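Side-chain contacts in tryptophan--tRNA ligase (Campylobacter jejuni subsp. jejuni, PDB 3TZL), which probably catalyses the ATP-dependent attachment of tryptophan to its cognate tRNA, as a homodimeric class I aminoacyl-tRNA synthetase: residues B[108-111]-B[112-116]; B[203-206]-B[207-211]; B[281-284]-B[285-288]; B[306-309]-B[310-313]. All coordinates share one frame; numbering follows the deposited sequence.

How the interactions relate
The four contacts follow one another along the chain, each within or at the start of a helix. Interaction 1 lies on helix 108-115, its centre 34 to 39 Å from the other three and on the opposite side of the chain's centre from interaction 3. Interaction 2 opens helix 207-215 and interaction 3 lies on helix 278-289; with centres 14 Å apart, these two touch. R281 NE is probably hydrogen-bonded to I203 O at 2.7 Å, and the rings of F204 and Y284 stack, tying the loop after the KMSKS region to a late helix. Interaction 4 lies on the next helix, 291-320, its nearest atoms about 18 Å from interaction 3; it and interaction 1 are separate local helix contacts.

Interaction 1: B[108-111]-B[112-116]; sequences HSYK and DKVAK
With CG anti to the backbone N (chi1 168°), the Y110 side chain puts its ring beside V114, one turn later, and V114 has CG2 anti to its own carbonyl carbon, so that this methyl, not CG1, meets the ring. CG2 stands over one face, 3.8 Å from CZ and displaced toward the rim. At 4.0 Å from the ring centroid and 21° off the normal, it makes a CH-pi contact. The same methyl also lies 3.5 Å from Y110 O. That carbonyl accepts a nearly straight bond from V114 N at 3.2 Å, while the bond from K113 N is weak.

The Y110-V114 pair is an i to i+4 contact of the short surface helix 108-115, within the class I synthetase family region. S109 leads back toward the active site: its OG is hydrogen-bonded to H152 NE2, and its side chain is about 8 Å from the bound tryptophan. Y110 also meets F125 edge-to-face and packs on E105 of the second subunit.

H108 and D112 form the other pair. D112 N donates to H108 O at 2.7 Å, and D112 OD1 lies at the edge of the imidazole, near its plane, the carboxylate turned 33° from the ring. H108 ND1 and D112 OD1 remain 4.2 Å apart, too far for a salt bridge, although the carboxylate would probably favour a protonated histidine.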
loop_
_atom_site.group_PDB
_atom_site.type_symbol
_atom_site.label_atom_id
_atom_site.label_comp_id
_atom_site.label_asym_id
_atom_site.label_seq_id
_atom_site.Cartn_x
_atom_site.Cartn_y
_atom_site.Cartn_z
ATOM N N HIS B 108 16.502 -6.743 9.249
ATOM C CA HIS B 108 17.620 -5.984 9.781
ATOM C C HIS B 108 17.468 -4.500 9.488
ATOM O O HIS B 108 17.801 -3.663 10.319
ATOM C CB HIS B 108 18.938 -6.521 9.229
ATOM C CG HIS B 108 19.340 -7.833 9.824
ATOM N ND1 HIS B 108 19.655 -7.979 11.160
ATOM C CD2 HIS B 108 19.471 -9.061 9.269
ATOM C CE1 HIS B 108 19.966 -9.240 11.401
ATOM N NE2 HIS B 108 19.862 -9.919 10.271
ATOM N N SER B 109 16.924 -4.176 8.330
ATOM C CA SER B 109 16.725 -2.791 7.958
ATOM C C SER B 109 15.855 -2.046 8.966
ATOM O O SER B 109 16.034 -0.876 9.182
ATOM C CB SER B 109 16.162 -2.668 6.537
ATOM O OG SER B 109 15.169 -3.642 6.248
ATOM N N TYR B 110 14.929 -2.739 9.597
ATOM C CA TYR B 110 14.093 -2.141 10.638
ATOM C C TYR B 110 14.745 -2.278 12.015
ATOM O O TYR B 110 14.786 -1.318 12.784
ATOM C CB TYR B 110 12.694 -2.765 10.638
ATOM C CG TYR B 110 11.846 -2.424 11.850
ATOM C CD1 TYR B 110 11.158 -1.219 11.925
ATOM C CD2 TYR B 110 11.715 -3.321 12.909
ATOM C CE1 TYR B 110 10.380 -0.901 13.024
ATOM C CE2 TYR B 110 10.922 -3.016 14.017
ATOM C CZ TYR B 110 10.260 -1.800 14.066
ATOM O OH TYR B 110 9.474 -1.477 15.160
ATOM N N LYS B 111 15.265 -3.466 12.320
ATOM C CA LYS B 111 15.960 -3.677 13.590
ATOM C C LYS B 111 17.146 -2.733 13.781
ATOM O O LYS B 111 17.314 -2.170 14.853
ATOM C CB LYS B 111 16.429 -5.130 13.749
ATOM C CG LYS B 111 15.319 -6.114 14.042
ATOM C CD LYS B 111 15.551 -6.891 15.337
ATOM C CE LYS B 111 16.738 -7.837 15.232
ATOM N NZ LYS B 111 16.988 -8.544 16.523
ATOM N N ASP B 112 17.965 -2.559 12.752
ATOM C CA ASP B 112 19.150 -1.708 12.881
ATOM C C ASP B 112 18.800 -0.254 13.201
ATOM O O ASP B 112 19.532 0.421 13.926
ATOM C CB ASP B 112 20.022 -1.773 11.626
ATOM C CG ASP B 112 20.571 -3.166 11.368
ATOM O OD1 ASP B 112 20.490 -4.021 12.283
ATOM O OD2 ASP B 112 21.089 -3.401 10.251
ATOM N N LYS B 113 17.677 0.212 12.662
ATOM C CA LYS B 113 17.203 1.576 12.880
ATOM C C LYS B 113 16.772 1.782 14.321
ATOM O O LYS B 113 17.162 2.753 14.969
ATOM C CB LYS B 113 16.017 1.863 11.961
ATOM C CG LYS B 113 15.431 3.262 12.094
ATOM C CD LYS B 113 16.113 4.222 11.135
ATOM C CE LYS B 113 15.202 5.376 10.752
ATOM N NZ LYS B 113 15.680 6.023 9.498
ATOM N N VAL B 114 15.954 0.863 14.817
ATOM C CA VAL B 114 15.446 0.932 16.177
ATOM C C VAL B 114 16.557 0.758 17.216
ATOM O O VAL B 114 16.490 1.322 18.316
ATOM C CB VAL B 114 14.352 -0.126 16.388
ATOM C CG1 VAL B 114 13.934 -0.202 17.853
ATOM C CG2 VAL B 114 13.168 0.193 15.524
ATOM N N ALA B 115 17.586 -0.002 16.855
ATOM C CA ALA B 115 18.676 -0.295 17.774
ATOM C C ALA B 115 19.565 0.921 18.012
ATOM O O ALA B 115 20.049 1.134 19.124
ATOM C CB ALA B 115 19.498 -1.468 17.268
ATOM N N LYS B 116 19.775 1.726 16.974
ATOM C CA LYS B 116 20.600 2.921 17.126
ATOM C C LYS B 116 19.808 4.113 17.663
ATOM O O LYS B 116 20.247 5.258 17.553
ATOM C CB LYS B 116 21.333 3.278 15.826
ATOM C CG LYS B 116 20.441 3.633 14.652
ATOM C CD LYS B 116 21.269 4.165 13.489
ATOM C CE LYS B 116 22.433 3.237 13.168
ATOM N NZ LYS B 116 23.390 3.860 12.209
#

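Interaction 2: B[203-206]-B[207-211]; sequences IFSS and EKTLK
S206 still has extended backbone angles (phi -77°, psi 159°) and the chain turns helical at E207, which makes S206 the N-cap of helix 207-215; the first i to i+4 bond across the contact runs from L210 N to S206 O at 3.0 Å. Side chains close the same turn. S206 OG sits between its own backbone N and carbonyl carbon (chi1 62°), a rotation that swings it over the first turn toward T209. There it is hydrogen-bonded to T209 OG1 at 3.0 Å, and either hydroxyl could be the donor. T209 N also lies 3.1 Å from S206 OG. T209 holds OG1 beside its own backbone N, and its CG2 turns to the S205 side, where it comes within 3.7 Å of S205 CB.

S205 CB is equally close to T209 CB, so these two side chains touch through carbon. S205 OG instead faces the start of the helix, 4.0 Å from L210 CB; it is buried here and finds no polar partner in the model. The buried L210 then leads inward to N270, V273 and N274 of helix 262-276 and to R281 of helix 278-289. E207 also packs on N274.

A serine N-cap with its hydroxyl over the N-terminal turn, bonded to that of the threonine three residues on, is characteristic of a helix start. Here it begins the helix that follows the loop after the KMSKS region, with the L210 side chain about 9 Å from that of M193, which lines the pocket of the bound ADP.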
loop_
_atom_site.group_PDB
_atom_site.type_symbol
_atom_site.label_atom_id
_atom_site.label_comp_id
_atom_site.label_asym_id
_atom_site.label_seq_id
_atom_site.Cartn_x
_atom_site.Cartn_y
_atom_site.Cartn_z
ATOM N N ILE B 203 30.660 9.964 -13.335
ATOM C CA ILE B 203 30.444 9.665 -14.741
ATOM C C ILE B 203 29.816 10.834 -15.471
ATOM O O ILE B 203 30.173 11.129 -16.606
ATOM C CB ILE B 203 29.496 8.473 -14.888
ATOM C CG1 ILE B 203 30.155 7.215 -14.322
ATOM C CG2 ILE B 203 29.100 8.276 -16.338
ATOM C CD1 ILE B 203 29.263 5.999 -14.361
ATOM N N PHE B 204 28.870 11.492 -14.811
ATOM C CA PHE B 204 28.072 12.519 -15.448
ATOM C C PHE B 204 28.346 13.908 -14.879
ATOM O O PHE B 204 27.430 14.679 -14.637
ATOM C CB PHE B 204 26.582 12.165 -15.347
ATOM C CG PHE B 204 26.232 10.876 -16.034
ATOM C CD1 PHE B 204 26.264 10.783 -17.417
ATOM C CD2 PHE B 204 25.890 9.753 -15.302
ATOM C CE1 PHE B 204 25.953 9.597 -18.054
ATOM C CE2 PHE B 204 25.593 8.560 -15.936
ATOM C CZ PHE B 204 25.622 8.489 -17.316
ATOM N N SER B 205 29.617 14.222 -14.685
ATOM C CA SER B 205 30.007 15.515 -14.160
ATOM C C SER B 205 30.469 16.392 -15.306
ATOM O O SER B 205 30.548 15.944 -16.446
ATOM C CB SER B 205 31.131 15.337 -13.143
ATOM O OG SER B 205 32.194 14.574 -13.696
ATOM N N SER B 206 30.761 17.650 -15.009
ATOM C CA SER B 206 31.368 18.521 -15.996
ATOM C C SER B 206 32.824 18.141 -16.091
ATOM O O SER B 206 33.364 17.546 -15.158
ATOM C CB SER B 206 31.274 19.975 -15.544
ATOM O OG SER B 206 31.975 20.173 -14.327
ATOM N N GLU B 207 33.460 18.500 -17.202
ATOM C CA GLU B 207 34.890 18.291 -17.370
ATOM C C GLU B 207 35.703 18.945 -16.264
ATOM O O GLU B 207 36.766 18.446 -15.897
ATOM C CB GLU B 207 35.352 18.811 -18.721
ATOM C CG GLU B 207 34.840 17.987 -19.888
ATOM C CD GLU B 207 35.553 18.320 -21.176
ATOM O OE1 GLU B 207 36.622 18.964 -21.101
ATOM O OE2 GLU B 207 35.045 17.946 -22.260
ATOM N N LYS B 208 35.192 20.051 -15.729
ATOM C CA LYS B 208 35.844 20.754 -14.630
ATOM C C LYS B 208 35.834 19.906 -13.362
ATOM O O LYS B 208 36.829 19.824 -12.642
ATOM C CB LYS B 208 35.153 22.096 -14.360
ATOM C CG LYS B 208 35.873 22.970 -13.326
ATOM C CD LYS B 208 35.020 24.150 -12.862
ATOM C CE LYS B 208 33.757 23.675 -12.145
ATOM N NZ LYS B 208 34.055 22.836 -10.942
ATOM N N THR B 209 34.698 19.280 -13.091
ATOM C CA THR B 209 34.549 18.443 -11.909
ATOM C C THR B 209 35.374 17.156 -12.006
ATOM O O THR B 209 35.936 16.685 -11.015
ATOM C CB THR B 209 33.070 18.117 -11.668
ATOM O OG1 THR B 209 32.349 19.338 -11.457
ATOM C CG2 THR B 209 32.911 17.230 -10.466
ATOM N N LEU B 210 35.458 16.599 -13.209
ATOM C CA LEU B 210 36.295 15.425 -13.458
ATOM C C LEU B 210 37.787 15.762 -13.285
ATOM O O LEU B 210 38.528 15.034 -12.613
ATOM C CB LEU B 210 36.020 14.863 -14.862
ATOM C CG LEU B 210 36.907 13.678 -15.257
ATOM C CD1 LEU B 210 36.639 12.486 -14.334
ATOM C CD2 LEU B 210 36.749 13.298 -16.732
ATOM N N LYS B 211 38.218 16.872 -13.883
ATOM C CA LYS B 211 39.590 17.358 -13.723
ATOM C C LYS B 211 39.956 17.487 -12.245
ATOM O O LYS B 211 41.038 17.083 -11.820
ATOM C CB LYS B 211 39.769 18.701 -14.440
ATOM C CG LYS B 211 41.216 19.168 -14.571
ATOM C CD LYS B 211 41.300 20.549 -15.218
ATOM C CE LYS B 211 42.746 21.032 -15.361
ATOM N NZ LYS B 211 42.826 22.512 -15.540
#

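Interaction 3: B[281-284]-B[285-288]; sequences REKY and NELL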
loop_
_atom_site.group_PDB
_atom_site.type_symbol
_atom_site.label_atom_id
_atom_site.label_comp_id
_atom_site.label_asym_id
_atom_site.label_seq_id
_atom_site.Cartn_x
_atom_site.Cartn_y
_atom_site.Cartn_z
ATOM N N ARG B 281 27.386 10.529 -21.811
ATOM C CA ARG B 281 27.100 11.864 -21.283
ATOM C C ARG B 281 26.218 12.681 -22.227
ATOM O O ARG B 281 25.289 13.356 -21.785
ATOM C CB ARG B 281 28.395 12.633 -21.048
ATOM C CG ARG B 281 29.260 12.088 -19.957
ATOM C CD ARG B 281 30.502 12.951 -19.811
ATOM N NE ARG B 281 31.230 12.632 -18.596
ATOM C CZ ARG B 281 32.465 13.047 -18.341
ATOM N NH1 ARG B 281 33.054 12.715 -17.197
ATOM N NH2 ARG B 281 33.107 13.791 -19.236
ATOM N N GLU B 282 26.510 12.626 -23.525
ATOM C CA GLU B 282 25.711 13.354 -24.506
ATOM C C GLU B 282 24.293 12.821 -24.562
ATOM O O GLU B 282 23.330 13.586 -24.669
ATOM C CB GLU B 282 26.336 13.264 -25.903
ATOM C CG GLU B 282 27.658 13.974 -26.042
ATOM C CD GLU B 282 28.354 13.671 -27.378
ATOM O OE1 GLU B 282 27.749 12.987 -28.243
ATOM O OE2 GLU B 282 29.511 14.120 -27.555
ATOM N N LYS B 283 24.165 11.500 -24.499
ATOM C CA LYS B 283 22.852 10.868 -24.492
ATOM C C LYS B 283 22.076 11.209 -23.199
ATOM O O LYS B 283 20.862 11.500 -23.226
ATOM C CB LYS B 283 23.007 9.361 -24.649
ATOM C CG LYS B 283 21.696 8.606 -24.650
ATOM C CD LYS B 283 21.952 7.147 -24.978
ATOM C CE LYS B 283 20.725 6.283 -24.749
ATOM N NZ LYS B 283 21.046 4.861 -25.080
ATOM N N TYR B 284 22.791 11.170 -22.077
ATOM C CA TYR B 284 22.236 11.512 -20.777
ATOM C C TYR B 284 21.636 12.916 -20.780
ATOM O O TYR B 284 20.452 13.101 -20.468
ATOM C CB TYR B 284 23.340 11.387 -19.734
ATOM C CG TYR B 284 22.979 11.791 -18.316
ATOM C CD1 TYR B 284 22.273 10.934 -17.473
ATOM C CD2 TYR B 284 23.417 13.001 -17.796
ATOM C CE1 TYR B 284 21.980 11.301 -16.145
ATOM C CE2 TYR B 284 23.130 13.378 -16.489
ATOM C CZ TYR B 284 22.420 12.525 -15.671
ATOM O OH TYR B 284 22.157 12.931 -14.388
ATOM N N ASN B 285 22.453 13.892 -21.155
ATOM C CA ASN B 285 22.017 15.277 -21.261
ATOM C C ASN B 285 20.857 15.497 -22.219
ATOM O O ASN B 285 19.942 16.262 -21.912
ATOM C CB ASN B 285 23.200 16.171 -21.636
ATOM C CG ASN B 285 24.211 16.273 -20.510
ATOM O OD1 ASN B 285 23.847 16.541 -19.360
ATOM N ND2 ASN B 285 25.480 16.032 -20.823
ATOM N N GLU B 286 20.897 14.835 -23.372
ATOM C CA GLU B 286 19.790 14.882 -24.327
ATOM C C GLU B 286 18.470 14.390 -23.713
ATOM O O GLU B 286 17.428 15.013 -23.884
ATOM C CB GLU B 286 20.137 14.088 -25.598
ATOM C CG GLU B 286 18.985 13.888 -26.595
ATOM C CD GLU B 286 18.277 12.527 -26.451
ATOM O OE1 GLU B 286 18.968 11.503 -26.223
ATOM O OE2 GLU B 286 17.026 12.480 -26.571
ATOM N N LEU B 287 18.517 13.277 -22.991
ATOM C CA LEU B 287 17.317 12.717 -22.383
ATOM C C LEU B 287 16.737 13.627 -21.294
ATOM O O LEU B 287 15.544 13.580 -21.011
ATOM C CB LEU B 287 17.606 11.326 -21.809
ATOM C CG LEU B 287 17.869 10.194 -22.808
ATOM C CD1 LEU B 287 18.523 9.004 -22.100
ATOM C CD2 LEU B 287 16.591 9.747 -23.528
ATOM N N LEU B 288 17.581 14.455 -20.688
ATOM C CA LEU B 288 17.118 15.370 -19.656
ATOM C C LEU B 288 16.639 16.697 -20.231
ATOM O O LEU B 288 15.763 17.342 -19.658
ATOM C CB LEU B 288 18.209 15.611 -18.609
ATOM C CG LEU B 288 18.564 14.385 -17.776
ATOM C CD1 LEU B 288 19.680 14.725 -16.789
ATOM C CD2 LEU B 288 17.324 13.881 -17.054
#
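Y284 and L288 form the compact side of this i to i+4 contact on helix 278-289. L288 CD1 lies over one face of the Y284 ring, 3.7 Å from CZ and offset toward the rim; its distance to the centroid is 4.0 Å, 25° off the ring normal, which defines a CH-pi contact. Y284 CG is anti to the backbone N (chi1 176°), carrying the buried ring to a place where it also packs on K62, A65 and S69 of helix 53-70. L287 is buried as well, against H293 and I297 of helix 291-320, and its CD1 comes within 4.1 Å of K283 CG, the two side chains lying alongside and pointing the same way.

Toward solvent the contact is looser. E282 and K283 are exposed, and their charged ends turn to other partners: E282 OE2 forms a salt bridge with K278, and K283 NZ bonds to L68 O. E286 OE2 likewise bonds to H293.

N285 N donates to R281 O at 3.0 Å with an N-H...O angle of 176°. N285 ND2 lies 2.9 Å from the same oxygen, but its angle is too poor for a hydrogen bond.

Interaction 4: B[306-309]-B[310-313]; sequences RKIA and QEKM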
loop_
_atom_site.group_PDB
_atom_site.type_symbol
_atom_site.label_atom_id
_atom_site.label_comp_id
_atom_site.label_asym_id
_atom_site.label_seq_id
_atom_site.Cartn_x
_atom_site.Cartn_y
_atom_site.Cartn_z
ATOM N N ARG B 306 3.395 -3.768 -17.462
ATOM C CA ARG B 306 1.977 -3.683 -17.083
ATOM C C ARG B 306 1.144 -4.846 -17.641
ATOM O O ARG B 306 0.223 -5.319 -16.992
ATOM C CB ARG B 306 1.387 -2.328 -17.506
ATOM C CG ARG B 306 -0.109 -2.153 -17.327
ATOM C CD ARG B 306 -0.583 -0.772 -17.826
ATOM N NE ARG B 306 0.164 0.328 -17.203
ATOM C CZ ARG B 306 0.940 1.175 -17.878
ATOM N NH1 ARG B 306 1.599 2.141 -17.245
ATOM N NH2 ARG B 306 1.062 1.050 -19.187
ATOM N N LYS B 307 1.476 -5.316 -18.833
ATOM C CA LYS B 307 0.717 -6.419 -19.419
ATOM C C LYS B 307 0.901 -7.648 -18.559
ATOM O O LYS B 307 -0.030 -8.404 -18.335
ATOM C CB LYS B 307 1.188 -6.723 -20.835
ATOM C CG LYS B 307 0.511 -7.937 -21.488
ATOM C CD LYS B 307 1.097 -8.133 -22.873
ATOM C CE LYS B 307 0.570 -9.377 -23.580
ATOM N NZ LYS B 307 -0.823 -9.208 -24.055
ATOM N N ILE B 308 2.116 -7.828 -18.068
ATOM C CA ILE B 308 2.437 -8.968 -17.232
ATOM C C ILE B 308 1.770 -8.811 -15.877
ATOM O O ILE B 308 1.181 -9.765 -15.356
ATOM C CB ILE B 308 3.951 -9.118 -17.096
ATOM C CG1 ILE B 308 4.514 -9.640 -18.420
ATOM C CG2 ILE B 308 4.305 -10.080 -15.970
ATOM C CD1 ILE B 308 6.016 -9.551 -18.521
ATOM N N ALA B 309 1.843 -7.604 -15.321
ATOM C CA ALA B 309 1.193 -7.313 -14.045
ATOM C C ALA B 309 -0.313 -7.503 -14.115
ATOM O O ALA B 309 -0.921 -8.000 -13.165
ATOM C CB ALA B 309 1.516 -5.899 -13.563
ATOM N N GLN B 310 -0.912 -7.121 -15.235
ATOM C CA GLN B 310 -2.364 -7.245 -15.382
ATOM C C GLN B 310 -2.770 -8.697 -15.430
ATOM O O GLN B 310 -3.796 -9.067 -14.878
ATOM C CB GLN B 310 -2.875 -6.540 -16.642
ATOM C CG GLN B 310 -2.958 -5.032 -16.514
ATOM C CD GLN B 310 -3.302 -4.360 -17.838
ATOM O OE1 GLN B 310 -3.289 -4.998 -18.896
ATOM N NE2 GLN B 310 -3.611 -3.068 -17.784
ATOM N N GLU B 311 -1.978 -9.510 -16.114
ATOM C CA GLU B 311 -2.262 -10.935 -16.176
ATOM C C GLU B 311 -2.187 -11.572 -14.774
ATOM O O GLU B 311 -3.026 -12.393 -14.413
ATOM C CB GLU B 311 -1.309 -11.618 -17.154
ATOM C CG GLU B 311 -1.566 -11.231 -18.609
ATOM C CD GLU B 311 -0.505 -11.750 -19.576
ATOM O OE1 GLU B 311 0.700 -11.782 -19.220
ATOM O OE2 GLU B 311 -0.880 -12.116 -20.706
ATOM N N LYS B 312 -1.201 -11.173 -13.974
ATOM C CA LYS B 312 -1.074 -11.724 -12.627
ATOM C C LYS B 312 -2.256 -11.268 -11.787
ATOM O O LYS B 312 -2.882 -12.074 -11.097
ATOM C CB LYS B 312 0.248 -11.317 -11.963
ATOM C CG LYS B 312 0.386 -11.783 -10.507
ATOM C CD LYS B 312 0.429 -13.314 -10.452
ATOM C CE LYS B 312 1.765 -13.837 -10.984
ATOM N NZ LYS B 312 1.793 -15.317 -11.242
HETATM N N MSE B 313 -2.577 -9.981 -11.863
HETATM C CA MSE B 313 -3.704 -9.451 -11.090
HETATM C C MSE B 313 -5.057 -10.079 -11.434
HETATM O O MSE B 313 -5.899 -10.204 -10.562
HETATM C CB MSE B 313 -3.787 -7.923 -11.155
HETATM C CG MSE B 313 -2.578 -7.202 -10.474
HETATM SE SE MSE B 313 -2.054 -7.889 -8.685
HETATM C CE MSE B 313 -3.532 -7.230 -7.595
#
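Carbon-to-amide packing joins R306 to Q310, one turn apart on helix 291-320. The two side chains run alongside, pointing the same way, with Q310 NE2 3.6 Å from R306 CG and 3.8 Å from R306 CD. Q310 CG is anti to its carbonyl carbon (chi1 -77°), which lays the extended chain back along the arginine and sets Q310 CG 3.2 Å from R306 O. The amide thus meets the aliphatic part of R306; its plane and the guanidinium plane are 54° apart, and R306 NH1 is instead hydrogen-bonded to D84 O.

Among charged groups, K307 and E311 have opposite charges near each other, but NZ to OE2 is 4.4 Å, longer than a salt bridge, so any attraction is probably modest on this exposed side. K312 has a firm partner outside, a salt bridge to D139, and its NZ also bonds to I170 O.

Backbone bonds run unbroken from i+4 to i: Q310 N to R306 O measures 2.8 Å and M313 N to A309 O 2.9 Å, the latter with an N-H...O angle of 166°.

Packing against other helices involves A309 and selenomethionine M313, which both touch E87 of helix 87-96 and L137 of helix 122-137; M313 also touches I94. The segment therefore shows the amphipathic pattern of a long C-terminal helix, one side on the catalytic-domain helices and the other carrying exposed polar residues.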